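Local structure of putative DsbA oxidoreductase SCO1869 (Streptomyces coelicolor A3, 3GL5) at residues A[13-25]-A[78-90]. The protein is a putative DsbA-family oxidoreductase, probably a thiol-disulfide exchange enzyme with a thioredoxin-type fold. Sequence-based numbering, arbitrary orientation.
Sequences CPWCYVGKARFEK and NLGAQAAAEGLAY
Helix 14-25 packs nearly parallel against helix 78-85 and the turn that follows it, joining the thioredoxin part of this DsbA-like fold to its helical part. The two axes cross at 24° and come within 9.7 Å. Cys13, at the N-cap of the first helix, is disulfide-bonded to Cys16, the CxxC arrangement of thioredoxin-like oxidoreductases.

Leu79 forks between Pro14 and Trp15. Its CD1 meets Pro14 CB, and its CD2 sits over the six-membered ring of Trp15, a CH-pi contact of 3.7 Å to the centroid. In the modelled conformer, Gln82 closes on the edge of the same indole. Trp15 NE1 donates to Ala235 O of the second subunit.

Tyr17 CG lies anti to the backbone N (chi1 -179°), which sends the ring along Leu88. Leu88 CD1 stands over the ring centre, and Tyr17 OH donates to Ala89 O at 2.5 Å, in the carbonyl plane. A phenylalanine at Tyr17 would probably leave Ala89 O without its hydroxyl donor and the loop less firmly held to the helix. Gly87, with positive phi, closes a Schellman motif after the second helix; beyond it Leu88 faces Tyr17.

On the other side, Arg22 NE forms a salt bridge with Glu86 OE2 at 3.1 Å, reached from above the carboxylate plane. Arg22 NH2 comes very close to Gln82 OE1 in the modelled conformer, a bond doubtful in detail. One water links NH2, Gln82 O and Glu86 OE2.

Helix 116-128 flanks the contact, bringing Phe128 and Tyr124 to the Tyr17 ring. Phe23 packs on strands 3-9 and 36-42.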
ATOM      1  N   CYS A  13     -15.942  -5.356 -16.327  1.00 28.33           N
ATOM      2  CA  CYS A  13     -15.574  -6.766 -16.342  1.00 28.25           C
ATOM      3  C   CYS A  13     -16.544  -7.490 -15.386  1.00 27.42           C
ATOM      4  O   CYS A  13     -16.400  -7.394 -14.176  1.00 28.33           O
ATOM      5  CB  CYS A  13     -14.128  -6.865 -15.889  1.00 27.95           C
ATOM      6  SG  CYS A  13     -13.513  -8.432 -15.402  1.00 30.33           S
ATOM      7  N   PRO A  14     -17.565  -8.158 -15.928  1.00 27.31           N
ATOM      8  CA  PRO A  14     -18.581  -8.806 -15.069  1.00 26.50           C
ATOM      9  C   PRO A  14     -17.981  -9.820 -14.102  1.00 26.51           C
ATOM     10  O   PRO A  14     -18.427  -9.879 -12.979  1.00 26.97           O
ATOM     11  CB  PRO A  14     -19.519  -9.510 -16.066  1.00 26.68           C
ATOM     12  CG  PRO A  14     -19.274  -8.874 -17.401  1.00 26.02           C
ATOM     13  CD  PRO A  14     -17.894  -8.227 -17.374  1.00 26.39           C
ATOM     14  N   TRP A  15     -16.990 -10.613 -14.531  1.00 26.42           N
ATOM     15  CA  TRP A  15     -16.285 -11.573 -13.663  1.00 26.53           C
ATOM     16  C   TRP A  15     -15.400 -10.963 -12.595  1.00 26.89           C
ATOM     17  O   TRP A  15     -15.062 -11.646 -11.644  1.00 27.38           O
ATOM     18  CB  TRP A  15     -15.426 -12.532 -14.497  1.00 27.17           C
ATOM     19  CG  TRP A  15     -16.311 -13.439 -15.363  1.00 28.41           C
ATOM     20  CD1 TRP A  15     -16.433 -13.446 -16.738  1.00 30.23           C
ATOM     21  CD2 TRP A  15     -17.236 -14.399 -14.872  1.00 27.19           C
ATOM     22  NE1 TRP A  15     -17.382 -14.386 -17.126  1.00 29.03           N
ATOM     23  CE2 TRP A  15     -17.883 -14.981 -15.993  1.00 28.96           C
ATOM     24  CE3 TRP A  15     -17.564 -14.842 -13.587  1.00 31.24           C
ATOM     25  CZ2 TRP A  15     -18.838 -15.999 -15.863  1.00 31.94           C
ATOM     26  CZ3 TRP A  15     -18.540 -15.851 -13.453  1.00 32.49           C
ATOM     27  CH2 TRP A  15     -19.157 -16.415 -14.592  1.00 32.75           C
ATOM     28  N   CYS A  16     -14.955  -9.719 -12.794  1.00 26.06           N
ATOM     29  CA  CYS A  16     -14.231  -8.975 -11.758  1.00 25.66           C
ATOM     30  C   CYS A  16     -15.197  -8.671 -10.603  1.00 25.52           C
ATOM     31  O   CYS A  16     -14.866  -8.894  -9.432  1.00 25.58           O
ATOM     32  CB  CYS A  16     -13.663  -7.680 -12.345  1.00 24.84           C
ATOM     33  SG  CYS A  16     -12.415  -7.944 -13.596  1.00 26.43           S
ATOM     34  N   TYR A  17     -16.393  -8.190 -10.955  1.00 24.84           N
ATOM     35  CA  TYR A  17     -17.488  -7.908 -10.016  1.00 24.29           C
ATOM     36  C   TYR A  17     -17.962  -9.145  -9.251  1.00 24.31           C
ATOM     37  O   TYR A  17     -18.079  -9.099  -8.028  1.00 24.68           O
ATOM     38  CB  TYR A  17     -18.641  -7.308 -10.791  1.00 23.94           C
ATOM     39  CG  TYR A  17     -19.904  -6.899 -10.020  1.00 22.29           C
ATOM     40  CD1 TYR A  17     -19.865  -6.101  -8.849  1.00 18.93           C
ATOM     41  CD2 TYR A  17     -21.133  -7.234 -10.526  1.00 19.19           C
ATOM     42  CE1 TYR A  17     -21.094  -5.705  -8.187  1.00 18.77           C
ATOM     43  CE2 TYR A  17     -22.324  -6.838  -9.919  1.00 19.38           C
ATOM     44  CZ  TYR A  17     -22.313  -6.092  -8.768  1.00 18.89           C
ATOM     45  OH  TYR A  17     -23.549  -5.751  -8.284  1.00 18.35           O
ATOM     46  N   VAL A  18     -18.222 -10.245  -9.968  1.00 24.19           N
ATOM     47  CA  VAL A  18     -18.588 -11.520  -9.336  1.00 24.43           C
ATOM     48  C   VAL A  18     -17.400 -12.110  -8.545  1.00 26.02           C
ATOM     49  O   VAL A  18     -17.577 -12.537  -7.390  1.00 25.68           O
ATOM     50  CB  VAL A  18     -19.204 -12.568 -10.361  1.00 23.79           C
ATOM     51  CG1 VAL A  18     -19.680 -13.815  -9.664  1.00 21.40           C
ATOM     52  CG2 VAL A  18     -20.408 -11.956 -11.079  1.00 24.94           C
ATOM     53  N   GLY A  19     -16.203 -12.112  -9.145  1.00 25.49           N
ATOM     54  CA  GLY A  19     -15.010 -12.655  -8.470  1.00 27.05           C
ATOM     55  C   GLY A  19     -14.565 -11.923  -7.208  1.00 27.75           C
ATOM     56  O   GLY A  19     -13.937 -12.514  -6.286  1.00 29.17           O
ATOM     57  N   LYS A  20     -14.850 -10.633  -7.136  1.00 27.50           N
ATOM     58  CA  LYS A  20     -14.512  -9.903  -5.932  1.00 26.91           C
ATOM     59  C   LYS A  20     -15.329 -10.467  -4.744  1.00 26.68           C
ATOM     60  O   LYS A  20     -14.794 -10.724  -3.667  1.00 26.04           O
ATOM     61  CB  LYS A  20     -14.782  -8.401  -6.086  1.00 26.96           C
ATOM     62  CG  LYS A  20     -14.495  -7.644  -4.741  1.00 27.44           C
ATOM     63  CD  LYS A  20     -14.242  -6.183  -4.980  1.00 30.69           C
ATOM     64  CE  LYS A  20     -15.406  -5.392  -4.587  1.00 34.11           C
ATOM     65  NZ  LYS A  20     -15.409  -5.304  -3.090  1.00 36.31           N
ATOM     66  N   ALA A  21     -16.620 -10.687  -4.981  1.00 26.89           N
ATOM     67  CA  ALA A  21     -17.527 -11.181  -3.942  1.00 26.34           C
ATOM     68  C   ALA A  21     -17.157 -12.603  -3.547  1.00 26.44           C
ATOM     69  O   ALA A  21     -17.190 -12.966  -2.347  1.00 26.35           O
ATOM     70  CB  ALA A  21     -18.959 -11.117  -4.419  1.00 26.42           C
ATOM     71  N   ARG A  22     -16.781 -13.407  -4.540  1.00 25.90           N
ATOM     72  CA  ARG A  22     -16.371 -14.793  -4.279  1.00 25.98           C
ATOM     73  C   ARG A  22     -15.109 -14.853  -3.407  1.00 26.34           C
ATOM     74  O   ARG A  22     -15.027 -15.648  -2.473  1.00 26.30           O
ATOM     75  CB  ARG A  22     -16.200 -15.580  -5.585  1.00 24.75           C
ATOM     76  CG  ARG A  22     -17.422 -16.282  -5.963  1.00 25.24           C
ATOM     77  CD  ARG A  22     -17.339 -16.955  -7.306  1.00 24.76           C
ATOM     78  NE  ARG A  22     -18.669 -17.174  -7.869  1.00 22.05           N
ATOM     79  CZ  ARG A  22     -18.879 -17.641  -9.100  1.00 24.84           C
ATOM     80  NH1 ARG A  22     -17.864 -17.909  -9.897  1.00 26.76           N
ATOM     81  NH2 ARG A  22     -20.104 -17.812  -9.558  1.00 25.72           N
ATOM     82  N   PHE A  23     -14.147 -13.988  -3.719  1.00 26.36           N
ATOM     83  CA  PHE A  23     -12.934 -13.893  -2.957  1.00 26.50           C
ATOM     84  C   PHE A  23     -13.212 -13.460  -1.536  1.00 27.26           C
ATOM     85  O   PHE A  23     -12.587 -13.977  -0.592  1.00 26.74           O
ATOM     86  CB  PHE A  23     -11.953 -12.892  -3.564  1.00 25.51           C
ATOM     87  CG  PHE A  23     -10.780 -12.643  -2.683  1.00 26.90           C
ATOM     88  CD1 PHE A  23      -9.770 -13.591  -2.576  1.00 26.02           C
ATOM     89  CD2 PHE A  23     -10.737 -11.510  -1.870  1.00 27.65           C
ATOM     90  CE1 PHE A  23      -8.715 -13.400  -1.719  1.00 26.12           C
ATOM     91  CE2 PHE A  23      -9.677 -11.303  -0.994  1.00 25.80           C
ATOM     92  CZ  PHE A  23      -8.656 -12.229  -0.932  1.00 26.12           C
ATOM     93  N   GLU A  24     -14.089 -12.471  -1.381  1.00 27.91           N
ATOM     94  CA  GLU A  24     -14.346 -11.926  -0.067  1.00 29.77           C
ATOM     95  C   GLU A  24     -15.032 -12.986   0.790  1.00 30.49           C
ATOM     96  O   GLU A  24     -14.714 -13.191   1.991  1.00 30.44           O
ATOM     97  CB  GLU A  24     -15.205 -10.677  -0.185  1.00 29.96           C
ATOM     98  CG  GLU A  24     -14.399  -9.425  -0.559  1.00 33.42           C
ATOM     99  CD  GLU A  24     -15.268  -8.264  -1.025  1.00 37.31           C
ATOM    100  OE1 GLU A  24     -16.517  -8.330  -0.932  1.00 40.14           O
ATOM    101  OE2 GLU A  24     -14.702  -7.275  -1.527  1.00 41.19           O
ATOM    102  N   LYS A  25     -15.953 -13.698   0.155  1.00 30.40           N
ATOM    103  CA  LYS A  25     -16.611 -14.790   0.836  1.00 31.14           C
ATOM    104  C   LYS A  25     -15.558 -15.814   1.306  1.00 30.22           C
ATOM    105  O   LYS A  25     -15.593 -16.240   2.442  1.00 28.96           O
ATOM    106  CB  LYS A  25     -17.715 -15.386  -0.045  1.00 31.13           C
ATOM    107  CG  LYS A  25     -18.153 -16.780   0.367  1.00 34.69           C
ATOM    108  CD  LYS A  25     -19.188 -17.378  -0.593  1.00 37.32           C
ATOM    109  CE  LYS A  25     -20.550 -17.367   0.054  1.00 39.32           C
ATOM    110  NZ  LYS A  25     -21.404 -18.567  -0.317  1.00 43.86           N
ATOM    111  N   ASN A  78     -26.823 -16.007 -17.377  1.00 29.76           N
ATOM    112  CA  ASN A  78     -25.988 -16.767 -16.488  1.00 29.50           C
ATOM    113  C   ASN A  78     -25.222 -15.901 -15.498  1.00 29.09           C
ATOM    114  O   ASN A  78     -25.127 -16.232 -14.311  1.00 29.78           O
ATOM    115  CB  ASN A  78     -24.981 -17.614 -17.238  1.00 29.43           C
ATOM    116  CG  ASN A  78     -24.019 -18.285 -16.279  1.00 30.23           C
ATOM    117  OD1 ASN A  78     -24.443 -18.955 -15.332  1.00 29.34           O
ATOM    118  ND2 ASN A  78     -22.715 -18.092 -16.501  1.00 32.97           N
ATOM    119  N   LEU A  79     -24.672 -14.795 -15.988  1.00 27.86           N
ATOM    120  CA  LEU A  79     -23.954 -13.875 -15.130  1.00 26.78           C
ATOM    121  C   LEU A  79     -24.896 -13.288 -14.073  1.00 27.00           C
ATOM    122  O   LEU A  79     -24.513 -13.099 -12.928  1.00 27.03           O
ATOM    123  CB  LEU A  79     -23.278 -12.794 -15.971  1.00 26.48           C
ATOM    124  CG  LEU A  79     -21.847 -13.163 -16.410  1.00 26.24           C
ATOM    125  CD1 LEU A  79     -21.395 -12.302 -17.625  1.00 27.21           C
ATOM    126  CD2 LEU A  79     -20.911 -12.972 -15.241  1.00 25.74           C
ATOM    127  N   GLY A  80     -26.124 -12.994 -14.468  1.00 26.63           N
ATOM    128  CA  GLY A  80     -27.127 -12.530 -13.518  1.00 26.40           C
ATOM    129  C   GLY A  80     -27.431 -13.550 -12.430  1.00 26.37           C
ATOM    130  O   GLY A  80     -27.570 -13.200 -11.261  1.00 27.13           O
ATOM    131  N   ALA A  81     -27.523 -14.814 -12.800  1.00 25.65           N
ATOM    132  CA  ALA A  81     -27.726 -15.860 -11.793  1.00 25.44           C
ATOM    133  C   ALA A  81     -26.549 -15.963 -10.808  1.00 25.62           C
ATOM    134  O   ALA A  81     -26.757 -16.108  -9.574  1.00 25.36           O
ATOM    135  CB  ALA A  81     -27.987 -17.257 -12.486  1.00 24.13           C
ATOM    136  N   GLN A  82     -25.324 -15.906 -11.322  0.50 25.04           N
ATOM    137  CA  GLN A  82     -24.160 -16.115 -10.475  0.50 25.42           C
ATOM    138  C   GLN A  82     -23.914 -14.889  -9.584  0.50 25.90           C
ATOM    139  O   GLN A  82     -23.476 -15.028  -8.434  0.50 25.97           O
ATOM    140  CB  GLN A  82     -22.923 -16.472 -11.312  0.50 25.21           C
ATOM    141  CG  GLN A  82     -23.084 -17.739 -12.177  0.50 25.42           C
ATOM    142  CD  GLN A  82     -21.755 -18.308 -12.641  0.50 24.79           C
ATOM    143  OE1 GLN A  82     -20.781 -18.319 -11.900  0.50 24.65           O
ATOM    144  NE2 GLN A  82     -21.715 -18.793 -13.866  0.50 26.00           N
ATOM    145  N   ALA A  83     -24.199 -13.700 -10.121  1.00 26.23           N
ATOM    146  CA  ALA A  83     -24.195 -12.466  -9.329  1.00 27.12           C
ATOM    147  C   ALA A  83     -25.230 -12.595  -8.210  1.00 27.48           C
ATOM    148  O   ALA A  83     -24.873 -12.361  -7.058  1.00 28.56           O
ATOM    149  CB  ALA A  83     -24.489 -11.217 -10.217  1.00 26.22           C
ATOM    150  N   ALA A  84     -26.478 -13.009  -8.512  1.00 27.04           N
ATOM    151  CA  ALA A  84     -27.490 -13.105  -7.440  1.00 26.95           C
ATOM    152  C   ALA A  84     -26.995 -14.005  -6.308  1.00 27.22           C
ATOM    153  O   ALA A  84     -27.155 -13.698  -5.123  1.00 27.63           O
ATOM    154  CB  ALA A  84     -28.830 -13.593  -7.957  1.00 26.49           C
ATOM    155  N   ALA A  85     -26.365 -15.102  -6.691  1.00 26.48           N
ATOM    156  CA  ALA A  85     -25.916 -16.097  -5.740  1.00 27.28           C
ATOM    157  C   ALA A  85     -24.825 -15.571  -4.781  1.00 27.13           C
ATOM    158  O   ALA A  85     -24.626 -16.169  -3.735  1.00 26.89           O
ATOM    159  CB  ALA A  85     -25.430 -17.371  -6.472  1.00 25.26           C
ATOM    160  N   GLU A  86     -24.115 -14.502  -5.169  1.00 27.44           N
ATOM    161  CA  GLU A  86     -23.151 -13.802  -4.298  1.00 27.97           C
ATOM    162  C   GLU A  86     -23.755 -12.581  -3.586  1.00 28.59           C
ATOM    163  O   GLU A  86     -23.018 -11.867  -2.892  1.00 29.05           O
ATOM    164  CB  GLU A  86     -21.916 -13.301  -5.069  1.00 27.84           C
ATOM    165  CG  GLU A  86     -21.173 -14.347  -5.902  1.00 28.84           C
ATOM    166  CD  GLU A  86     -20.697 -15.536  -5.061  1.00 31.60           C
ATOM    167  OE1 GLU A  86     -20.334 -15.350  -3.864  1.00 32.81           O
ATOM    168  OE2 GLU A  86     -20.690 -16.667  -5.601  1.00 32.56           O
ATOM    169  N   GLY A  87     -25.056 -12.321  -3.773  1.00 27.82           N
ATOM    170  CA  GLY A  87     -25.711 -11.174  -3.155  1.00 27.16           C
ATOM    171  C   GLY A  87     -25.522  -9.862  -3.879  1.00 26.74           C
ATOM    172  O   GLY A  87     -25.772  -8.785  -3.319  1.00 25.69           O
ATOM    173  N   LEU A  88     -25.111  -9.961  -5.138  1.00 26.91           N
ATOM    174  CA  LEU A  88     -24.920  -8.816  -6.008  1.00 27.30           C
ATOM    175  C   LEU A  88     -26.039  -8.629  -6.989  1.00 27.27           C
ATOM    176  O   LEU A  88     -26.459  -9.561  -7.645  1.00 28.50           O
ATOM    177  CB  LEU A  88     -23.628  -8.973  -6.822  1.00 27.14           C
ATOM    178  CG  LEU A  88     -22.315  -9.304  -6.106  1.00 28.59           C
ATOM    179  CD1 LEU A  88     -21.152  -9.496  -7.106  1.00 27.59           C
ATOM    180  CD2 LEU A  88     -21.961  -8.244  -5.071  1.00 28.23           C
ATOM    181  N   ALA A  89     -26.463  -7.393  -7.145  1.00 27.79           N
ATOM    182  CA  ALA A  89     -27.382  -7.017  -8.198  1.00 28.03           C
ATOM    183  C   ALA A  89     -26.648  -7.041  -9.547  1.00 28.29           C
ATOM    184  O   ALA A  89     -25.446  -6.753  -9.621  1.00 28.17           O
ATOM    185  CB  ALA A  89     -27.908  -5.620  -7.915  1.00 27.90           C
ATOM    186  N   TYR A  90     -27.368  -7.373 -10.613  1.00 28.40           N
ATOM    187  CA  TYR A  90     -26.766  -7.472 -11.940  1.00 28.76           C
ATOM    188  C   TYR A  90     -27.879  -7.390 -12.985  1.00 30.33           C
ATOM    189  O   TYR A  90     -28.683  -8.329 -13.086  1.00 30.30           O
ATOM    190  CB  TYR A  90     -26.044  -8.789 -12.089  1.00 28.51           C
ATOM    191  CG  TYR A  90     -25.205  -8.875 -13.334  1.00 28.95           C
ATOM    192  CD1 TYR A  90     -23.844  -8.587 -13.303  1.00 32.98           C
ATOM    193  CD2 TYR A  90     -25.773  -9.236 -14.561  1.00 28.59           C
ATOM    194  CE1 TYR A  90     -23.028  -8.667 -14.496  1.00 32.20           C
ATOM    195  CE2 TYR A  90     -24.994  -9.304 -15.747  1.00 30.65           C
ATOM    196  CZ  TYR A  90     -23.629  -9.018 -15.707  1.00 31.21           C
ATOM    197  OH  TYR A  90     -22.882  -9.094 -16.856  1.00 26.46           O
TER
HETATM  198  O   HOH W   1     -22.058 -17.070  -7.811  1.00 24.50           O